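Local atomic coordinates of KLLA0C04147p (Kluyveromyces lactis, PDB entry 5H2D), a protein that binds ergosterol through its oxysterol-binding (ORD) domain, the part present here, and probably transfers sterols between membranes. Residues A[22-34]-A[335-347]. Sequence-based numbering, arbitrary orientation.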
ATOM      1  N   PHE A  22      -1.896 -12.471  15.816  1.00 15.12           N
ATOM      2  CA  PHE A  22      -2.218 -13.476  14.819  1.00 16.49           C
ATOM      3  C   PHE A  22      -3.452 -14.279  15.183  1.00 15.04           C
ATOM      4  O   PHE A  22      -3.873 -15.138  14.400  1.00 15.96           O
ATOM      5  CB  PHE A  22      -0.997 -14.373  14.608  1.00 17.18           C
ATOM      6  CG  PHE A  22       0.248 -13.584  14.348  1.00 15.68           C
ATOM      7  CD1 PHE A  22       0.406 -12.909  13.146  1.00 17.82           C
ATOM      8  CD2 PHE A  22       1.220 -13.442  15.324  1.00 20.01           C
ATOM      9  CE1 PHE A  22       1.529 -12.150  12.908  1.00 17.03           C
ATOM     10  CE2 PHE A  22       2.347 -12.670  15.094  1.00 20.42           C
ATOM     11  CZ  PHE A  22       2.505 -12.025  13.878  1.00 19.68           C
ATOM     12  N   LEU A  23      -4.065 -13.991  16.327  1.00 16.25           N
ATOM     13  CA  LEU A  23      -5.320 -14.638  16.679  1.00 17.55           C
ATOM     14  C   LEU A  23      -6.377 -14.345  15.626  1.00 17.00           C
ATOM     15  O   LEU A  23      -6.542 -13.195  15.198  1.00 16.17           O
ATOM     16  CB  LEU A  23      -5.798 -14.158  18.045  1.00 17.46           C
ATOM     17  CG  LEU A  23      -4.835 -14.441  19.189  1.00 21.02           C
ATOM     18  CD1 LEU A  23      -5.293 -13.712  20.432  1.00 21.76           C
ATOM     19  CD2 LEU A  23      -4.731 -15.948  19.433  1.00 20.67           C
ATOM     20  N   GLY A  24      -7.092 -15.388  15.216  1.00 17.76           N
ATOM     21  CA  GLY A  24      -8.148 -15.274  14.231  1.00 15.97           C
ATOM     22  C   GLY A  24      -7.693 -15.482  12.802  1.00 15.77           C
ATOM     23  O   GLY A  24      -8.533 -15.481  11.893  1.00 16.33           O
ATOM     24  N   TYR A  25      -6.392 -15.655  12.574  1.00 15.67           N
ATOM     25  CA  TYR A  25      -5.850 -15.827  11.234  1.00 17.05           C
ATOM     26  C   TYR A  25      -5.499 -17.283  10.947  1.00 19.49           C
ATOM     27  O   TYR A  25      -4.625 -17.572  10.120  1.00 20.67           O
ATOM     28  CB  TYR A  25      -4.656 -14.886  11.039  1.00 15.70           C
ATOM     29  CG  TYR A  25      -5.124 -13.458  10.799  1.00 15.78           C
ATOM     30  CD1 TYR A  25      -5.527 -13.054   9.537  1.00 16.20           C
ATOM     31  CD2 TYR A  25      -5.202 -12.539  11.840  1.00 13.58           C
ATOM     32  CE1 TYR A  25      -5.981 -11.764   9.308  1.00 13.12           C
ATOM     33  CE2 TYR A  25      -5.663 -11.240  11.625  1.00 12.88           C
ATOM     34  CZ  TYR A  25      -6.045 -10.872  10.350  1.00 14.00           C
ATOM     35  OH  TYR A  25      -6.506  -9.601  10.125  1.00 14.70           O
ATOM     36  N   GLU A  26      -6.222 -18.210  11.593  1.00 19.79           N
ATOM     37  CA  GLU A  26      -5.941 -19.633  11.442  1.00 23.27           C
ATOM     38  C   GLU A  26      -6.371 -20.174  10.084  1.00 21.41           C
ATOM     39  O   GLU A  26      -5.801 -21.167   9.615  1.00 23.65           O
ATOM     40  CB  GLU A  26      -6.626 -20.422  12.560  1.00 24.36           C
ATOM     41  CG  GLU A  26      -6.118 -20.088  13.959  1.00 30.86           C
ATOM     42  CD  GLU A  26      -6.731 -18.819  14.541  1.00 28.85           C
ATOM     43  OE1 GLU A  26      -6.184 -18.285  15.540  1.00 32.35           O
ATOM     44  OE2 GLU A  26      -7.767 -18.364  14.015  1.00 22.92           O
ATOM     45  N   ASP A  27      -7.361 -19.557   9.440  1.00 18.78           N
ATOM     46  CA  ASP A  27      -7.850 -20.072   8.167  1.00 16.61           C
ATOM     47  C   ASP A  27      -6.807 -19.908   7.070  1.00 20.21           C
ATOM     48  O   ASP A  27      -6.043 -18.935   7.034  1.00 18.97           O
ATOM     49  CB  ASP A  27      -9.138 -19.360   7.743  1.00 16.47           C
ATOM     50  CG  ASP A  27     -10.233 -19.489   8.763  1.00 21.56           C
ATOM     51  OD1 ASP A  27     -10.582 -20.633   9.133  1.00 22.17           O
ATOM     52  OD2 ASP A  27     -10.739 -18.447   9.217  1.00 16.80           O
ATOM     53  N   LYS A  28      -6.793 -20.871   6.156  1.00 19.48           N
ATOM     54  CA  LYS A  28      -5.964 -20.768   4.965  1.00 16.87           C
ATOM     55  C   LYS A  28      -6.367 -19.542   4.146  1.00 15.61           C
ATOM     56  O   LYS A  28      -7.553 -19.217   4.031  1.00 16.56           O
ATOM     57  CB  LYS A  28      -6.111 -22.056   4.153  1.00 22.84           C
ATOM     58  CG  LYS A  28      -5.605 -22.049   2.731  1.00 27.05           C
ATOM     59  CD  LYS A  28      -5.813 -23.438   2.133  1.00 33.46           C
ATOM     60  CE  LYS A  28      -6.254 -23.384   0.685  1.00 38.18           C
ATOM     61  NZ  LYS A  28      -5.102 -23.241  -0.240  1.00 38.17           N
ATOM     62  N   LEU A  29      -5.370 -18.850   3.596  1.00 17.06           N
ATOM     63  CA  LEU A  29      -5.636 -17.659   2.793  1.00 15.92           C
ATOM     64  C   LEU A  29      -6.680 -17.941   1.720  1.00 15.34           C
ATOM     65  O   LEU A  29      -6.666 -18.989   1.070  1.00 16.13           O
ATOM     66  CB  LEU A  29      -4.347 -17.170   2.130  1.00 14.38           C
ATOM     67  CG  LEU A  29      -3.235 -16.687   3.054  1.00 16.71           C
ATOM     68  CD1 LEU A  29      -1.988 -16.365   2.264  1.00 19.82           C
ATOM     69  CD2 LEU A  29      -3.697 -15.465   3.834  1.00 18.61           C
ATOM     70  N   ARG A  30      -7.576 -16.980   1.501  1.00 13.54           N
ATOM     71  CA  ARG A  30      -8.548 -17.123   0.430  1.00 14.10           C
ATOM     72  C   ARG A  30      -7.861 -17.199  -0.933  1.00 16.92           C
ATOM     73  O   ARG A  30      -6.989 -16.380  -1.258  1.00 13.80           O
ATOM     74  CB  ARG A  30      -9.539 -15.954   0.454  1.00 13.11           C
ATOM     75  CG  ARG A  30     -10.602 -16.054  -0.636  1.00 12.93           C
ATOM     76  CD  ARG A  30     -11.748 -15.106  -0.374  1.00 15.87           C
ATOM     77  NE  ARG A  30     -11.395 -13.711  -0.663  1.00 12.59           N
ATOM     78  CZ  ARG A  30     -12.304 -12.752  -0.758  1.00 12.04           C
ATOM     79  NH1 ARG A  30     -13.593 -13.050  -0.590  1.00 12.83           N
ATOM     80  NH2 ARG A  30     -11.931 -11.503  -1.044  1.00 10.50           N
ATOM     81  N   GLN A  31      -8.276 -18.182  -1.738  1.00 16.78           N
ATOM     82  CA  GLN A  31      -7.631 -18.497  -3.009  1.00 19.38           C
ATOM     83  C   GLN A  31      -8.396 -18.005  -4.224  1.00 17.10           C
ATOM     84  O   GLN A  31      -7.808 -17.909  -5.307  1.00 19.43           O
ATOM     85  CB  GLN A  31      -7.442 -20.012  -3.158  1.00 24.11           C
ATOM     86  CG  GLN A  31      -6.647 -20.646  -2.050  1.00 24.88           C
ATOM     87  CD  GLN A  31      -5.177 -20.299  -2.118  1.00 30.16           C
ATOM     88  OE1 GLN A  31      -4.516 -20.524  -3.138  1.00 32.67           O
ATOM     89  NE2 GLN A  31      -4.651 -19.739  -1.029  1.00 30.52           N
ATOM     90  N   ARG A  32      -9.685 -17.740  -4.084  1.00 18.52           N
ATOM     91  CA  ARG A  32     -10.491 -17.285  -5.205  1.00 18.93           C
ATOM     92  C   ARG A  32     -11.732 -16.613  -4.648  1.00 18.32           C
ATOM     93  O   ARG A  32     -11.997 -16.649  -3.442  1.00 18.06           O
ATOM     94  CB  ARG A  32     -10.863 -18.445  -6.132  1.00 22.62           C
ATOM     95  CG  ARG A  32     -11.660 -19.548  -5.452  1.00 25.42           C
ATOM     96  CD  ARG A  32     -12.420 -20.385  -6.484  1.00 27.01           C
ATOM     97  NE  ARG A  32     -13.481 -19.612  -7.133  1.00 30.51           N
ATOM     98  CZ  ARG A  32     -14.104 -19.974  -8.250  1.00 29.32           C
ATOM     99  NH1 ARG A  32     -13.775 -21.104  -8.864  1.00 31.12           N
ATOM    100  NH2 ARG A  32     -15.053 -19.199  -8.762  1.00 30.66           N
ATOM    101  N   LEU A  33     -12.471 -15.970  -5.543  1.00 19.88           N
ATOM    102  CA  LEU A  33     -13.755 -15.371  -5.224  1.00 19.53           C
ATOM    103  C   LEU A  33     -14.877 -16.326  -5.602  1.00 23.54           C
ATOM    104  O   LEU A  33     -14.707 -17.227  -6.423  1.00 23.93           O
ATOM    105  CB  LEU A  33     -13.942 -14.048  -5.964  1.00 19.37           C
ATOM    106  CG  LEU A  33     -12.839 -13.015  -5.754  1.00 17.47           C
ATOM    107  CD1 LEU A  33     -13.175 -11.754  -6.537  1.00 17.39           C
ATOM    108  CD2 LEU A  33     -12.679 -12.729  -4.270  1.00 16.84           C
ATOM    109  N   LYS A  34     -16.045 -16.104  -5.002  1.00 26.97           N
ATOM    110  CA  LYS A  34     -17.199 -16.912  -5.386  1.00 28.41           C
ATOM    111  C   LYS A  34     -17.565 -16.662  -6.844  1.00 25.80           C
ATOM    112  O   LYS A  34     -17.881 -17.600  -7.582  1.00 25.27           O
ATOM    113  CB  LYS A  34     -18.380 -16.627  -4.456  1.00 34.04           C
ATOM    114  CG  LYS A  34     -19.025 -15.274  -4.638  1.00 30.53           C
ATOM    115  CD  LYS A  34     -20.135 -15.065  -3.626  1.00 35.37           C
ATOM    116  CE  LYS A  34     -21.109 -16.237  -3.622  1.00 36.15           C
ATOM    117  NZ  LYS A  34     -21.912 -16.295  -4.882  1.00 41.25           N
ATOM    118  N   VAL A 335      -6.718 -10.885  -3.615  1.00  9.42           N
ATOM    119  CA  VAL A 335      -7.827 -11.777  -3.288  1.00 11.63           C
ATOM    120  C   VAL A 335      -7.844 -12.132  -1.806  1.00 12.69           C
ATOM    121  O   VAL A 335      -8.920 -12.365  -1.227  1.00 11.06           O
ATOM    122  CB  VAL A 335      -7.759 -13.031  -4.184  1.00 11.54           C
ATOM    123  CG1 VAL A 335      -8.689 -14.136  -3.648  1.00 13.29           C
ATOM    124  CG2 VAL A 335      -8.181 -12.679  -5.602  1.00 12.68           C
ATOM    125  N   THR A 336      -6.676 -12.137  -1.144  1.00 11.70           N
ATOM    126  CA  THR A 336      -6.666 -12.509   0.272  1.00 11.68           C
ATOM    127  C   THR A 336      -7.209 -11.415   1.190  1.00 10.90           C
ATOM    128  O   THR A 336      -7.545 -11.708   2.345  1.00 11.33           O
ATOM    129  CB  THR A 336      -5.254 -12.875   0.761  1.00 11.58           C
ATOM    130  OG1 THR A 336      -4.443 -11.692   0.893  1.00 11.95           O
ATOM    131  CG2 THR A 336      -4.584 -13.888  -0.163  1.00 12.36           C
ATOM    132  N   LEU A 337      -7.313 -10.170   0.717  1.00  9.58           N
ATOM    133  CA  LEU A 337      -7.431  -9.049   1.639  1.00 10.66           C
ATOM    134  C   LEU A 337      -8.848  -8.875   2.169  1.00  9.57           C
ATOM    135  O   LEU A 337      -9.040  -8.661   3.372  1.00 12.05           O
ATOM    136  CB  LEU A 337      -6.977  -7.761   0.951  1.00 10.04           C
ATOM    137  CG  LEU A 337      -5.486  -7.714   0.622  1.00 11.58           C
ATOM    138  CD1 LEU A 337      -5.150  -6.475  -0.208  1.00 12.34           C
ATOM    139  CD2 LEU A 337      -4.640  -7.751   1.878  1.00 12.69           C
ATOM    140  N   ASN A 338      -9.847  -8.913   1.288  1.00 11.03           N
ATOM    141  CA  ASN A 338     -11.232  -8.715   1.699  1.00 11.07           C
ATOM    142  C   ASN A 338     -11.937 -10.023   2.037  1.00 12.47           C
ATOM    143  O   ASN A 338     -13.166 -10.102   1.921  1.00 10.91           O
ATOM    144  CB  ASN A 338     -12.014  -7.965   0.620  1.00 11.31           C
ATOM    145  CG  ASN A 338     -13.226  -7.248   1.190  1.00  9.54           C
ATOM    146  OD1 ASN A 338     -13.148  -6.663   2.263  1.00  9.43           O
ATOM    147  ND2 ASN A 338     -14.364  -7.324   0.489  1.00 12.17           N
ATOM    148  N   ALA A 339     -11.197 -11.039   2.462  1.00 12.62           N
ATOM    149  CA  ALA A 339     -11.787 -12.350   2.739  1.00 13.10           C
ATOM    150  C   ALA A 339     -12.485 -12.350   4.091  1.00 13.13           C
ATOM    151  O   ALA A 339     -11.843 -12.062   5.105  1.00 13.14           O
ATOM    152  CB  ALA A 339     -10.707 -13.423   2.723  1.00 13.62           C
ATOM    153  N   PRO A 340     -13.784 -12.684   4.158  1.00 13.68           N
ATOM    154  CA  PRO A 340     -14.492 -12.776   5.451  1.00 13.49           C
ATOM    155  C   PRO A 340     -14.230 -14.126   6.109  1.00 17.13           C
ATOM    156  O   PRO A 340     -15.125 -14.973   6.256  1.00 17.17           O
ATOM    157  CB  PRO A 340     -15.953 -12.589   5.037  1.00 15.45           C
ATOM    158  CG  PRO A 340     -16.018 -13.251   3.694  1.00 16.75           C
ATOM    159  CD  PRO A 340     -14.682 -12.945   3.018  1.00 12.93           C
ATOM    160  N   GLN A 341     -12.971 -14.321   6.488  1.00 15.52           N
ATOM    161  CA  GLN A 341     -12.497 -15.614   6.973  1.00 15.77           C
ATOM    162  C   GLN A 341     -13.281 -16.034   8.215  1.00 15.28           C
ATOM    163  O   GLN A 341     -13.401 -15.247   9.164  1.00 15.22           O
ATOM    164  CB  GLN A 341     -10.999 -15.544   7.283  1.00 15.19           C
ATOM    165  CG  GLN A 341     -10.113 -15.179   6.082  1.00 15.00           C
ATOM    166  CD  GLN A 341      -9.964 -16.300   5.058  1.00 14.32           C
ATOM    167  OE1 GLN A 341     -10.873 -16.579   4.284  1.00 18.56           O
ATOM    168  NE2 GLN A 341      -8.791 -16.928   5.041  1.00 16.58           N
ATOM    169  N   PRO A 342     -13.794 -17.268   8.258  1.00 18.07           N
ATOM    170  CA  PRO A 342     -14.721 -17.653   9.342  1.00 19.67           C
ATOM    171  C   PRO A 342     -14.160 -17.477  10.746  1.00 18.36           C
ATOM    172  O   PRO A 342     -14.887 -17.015  11.634  1.00 21.38           O
ATOM    173  CB  PRO A 342     -15.007 -19.136   9.047  1.00 21.66           C
ATOM    174  CG  PRO A 342     -14.636 -19.351   7.622  1.00 27.19           C
ATOM    175  CD  PRO A 342     -13.612 -18.313   7.240  1.00 18.73           C
ATOM    176  N   HIS A 343     -12.904 -17.864  10.988  1.00 17.92           N
ATOM    177  CA  HIS A 343     -12.307 -17.706  12.309  1.00 15.86           C
ATOM    178  C   HIS A 343     -11.869 -16.282  12.601  1.00 17.13           C
ATOM    179  O   HIS A 343     -11.594 -15.963  13.760  1.00 16.18           O
ATOM    180  CB  HIS A 343     -11.109 -18.644  12.480  1.00 20.99           C
ATOM    181  CG  HIS A 343     -11.491 -20.085  12.591  1.00 22.02           C
ATOM    182  ND1 HIS A 343     -11.419 -20.959  11.529  1.00 23.10           N
ATOM    183  CD2 HIS A 343     -11.970 -20.801  13.636  1.00 28.16           C
ATOM    184  CE1 HIS A 343     -11.825 -22.155  11.915  1.00 29.73           C
ATOM    185  NE2 HIS A 343     -12.167 -22.085  13.191  1.00 31.52           N
ATOM    186  N   LEU A 344     -11.804 -15.422  11.581  1.00 14.86           N
ATOM    187  CA  LEU A 344     -11.404 -14.037  11.778  1.00 14.29           C
ATOM    188  C   LEU A 344     -12.572 -13.151  12.196  1.00 13.54           C
ATOM    189  O   LEU A 344     -12.412 -12.286  13.068  1.00 14.04           O
ATOM    190  CB  LEU A 344     -10.773 -13.506  10.484  1.00 12.68           C
ATOM    191  CG  LEU A 344     -10.340 -12.047  10.539  1.00 12.39           C
ATOM    192  CD1 LEU A 344      -9.288 -11.839  11.602  1.00 12.90           C
ATOM    193  CD2 LEU A 344      -9.816 -11.615   9.182  1.00 15.17           C
ATOM    194  N   LEU A 345     -13.747 -13.361  11.601  1.00 14.38           N
ATOM    195  CA  LEU A 345     -14.871 -12.453  11.816  1.00 15.62           C
ATOM    196  C   LEU A 345     -15.160 -12.145  13.285  1.00 14.63           C
ATOM    197  O   LEU A 345     -15.418 -10.968  13.594  1.00 15.42           O
ATOM    198  CB  LEU A 345     -16.131 -13.007  11.130  1.00 17.15           C
ATOM    199  CG  LEU A 345     -16.067 -13.108   9.605  1.00 16.60           C
ATOM    200  CD1 LEU A 345     -17.342 -13.733   9.044  1.00 18.29           C
ATOM    201  CD2 LEU A 345     -15.848 -11.729   9.004  1.00 17.82           C
ATOM    202  N   PRO A 346     -15.144 -13.103  14.219  1.00 15.31           N
ATOM    203  CA  PRO A 346     -15.496 -12.760  15.610  1.00 18.73           C
ATOM    204  C   PRO A 346     -14.531 -11.784  16.267  1.00 16.37           C
ATOM    205  O   PRO A 346     -14.920 -11.121  17.240  1.00 18.06           O
ATOM    206  CB  PRO A 346     -15.487 -14.119  16.326  1.00 18.32           C
ATOM    207  CG  PRO A 346     -15.668 -15.135  15.227  1.00 21.09           C
ATOM    208  CD  PRO A 346     -14.896 -14.547  14.058  1.00 18.38           C
ATOM    209  N   TRP A 347     -13.306 -11.650  15.746  1.00 13.38           N
ATOM    210  CA  TRP A 347     -12.309 -10.749  16.308  1.00 14.00           C
ATOM    211  C   TRP A 347     -12.457  -9.310  15.830  1.00 13.90           C
ATOM    212  O   TRP A 347     -11.943  -8.400  16.484  1.00 14.62           O
ATOM    213  CB  TRP A 347     -10.899 -11.230  15.944  1.00 13.83           C
ATOM    214  CG  TRP A 347     -10.559 -12.566  16.528  1.00 14.89           C
ATOM    215  CD1 TRP A 347     -10.718 -13.793  15.937  1.00 13.97           C
ATOM    216  CD2 TRP A 347     -10.026 -12.814  17.834  1.00 17.11           C
ATOM    217  NE1 TRP A 347     -10.310 -14.788  16.802  1.00 17.27           N
ATOM    218  CE2 TRP A 347      -9.881 -14.213  17.968  1.00 16.39           C
ATOM    219  CE3 TRP A 347      -9.659 -11.988  18.902  1.00 16.20           C
ATOM    220  CZ2 TRP A 347      -9.380 -14.804  19.133  1.00 17.75           C
ATOM    221  CZ3 TRP A 347      -9.158 -12.576  20.056  1.00 20.77           C
ATOM    222  CH2 TRP A 347      -9.022 -13.971  20.157  1.00 20.00           C
TER
HETATM  223  O   HOH W   1      -9.719 -17.664  16.423  1.00 25.71           O
HETATM  224  O   HOH W   2      -7.073 -16.206   7.346  1.00 15.33           O
HETATM  225  O   HOH W   3     -10.107  -9.252  -1.620  1.00 11.11           O
HETATM  226  O   HOH W   4      -7.407 -14.434   3.145  1.00 12.53           O
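With CG trans to its backbone N (chi1 -179°) and the chain bent at chi3 (75°), Arg-30 lays its guanidinium against the chain at Val-335, where NE (2.9 Å) and NH2 (3.1 Å) both grip Val-335 O side-on, in the guanidinium plane. One face of that group rests on Ala-339 CA; Leu-33 CD2 covers the opposite face, while NH1 forms a salt bridge with Glu-363 of helix 357-363. An alanine in place of Arg-30 would probably leave Val-335 O without its two donors and Glu-363 without this cationic mate. Further along, the Gln-341 chain folds at chi2 to bring NE2 2.8 Å from Lys-28 O, from above the carbonyl plane, and a water carries the same NE2 on to Asp-27 O. Asp-27 clasps His-343 with both oxygens: ND1 reaches OD1 at 2.6 Å almost straight (170°), the carboxylate oxygen lying in the ring plane, and the backbone N of His-343 meets OD2 at 2.9 Å. Beyond it Leu-23 and Gly-24, in the type II turn 22-25, meet the indole of Trp-347. Leu-23 CB sits over its six-membered ring, 3.9 Å from the centroid, and Gly-24 CA lies 3.4 Å from Trp-347 NE1; a CB on this residue would run into Trp-347 CD1. Leu-344 CD1 covers one face of Tyr-25, whose OH bonds Glu-130 of strand 128-133. Thus polar bonds from Asp-27 to Arg-30 and CH-pi contacts at Leu-23 and Tyr-25 fasten the loop following helix 7-18, and the Asp-27 carboxylate, with Glu-26 nearby, would tend to stabilise any positive charge on His-343.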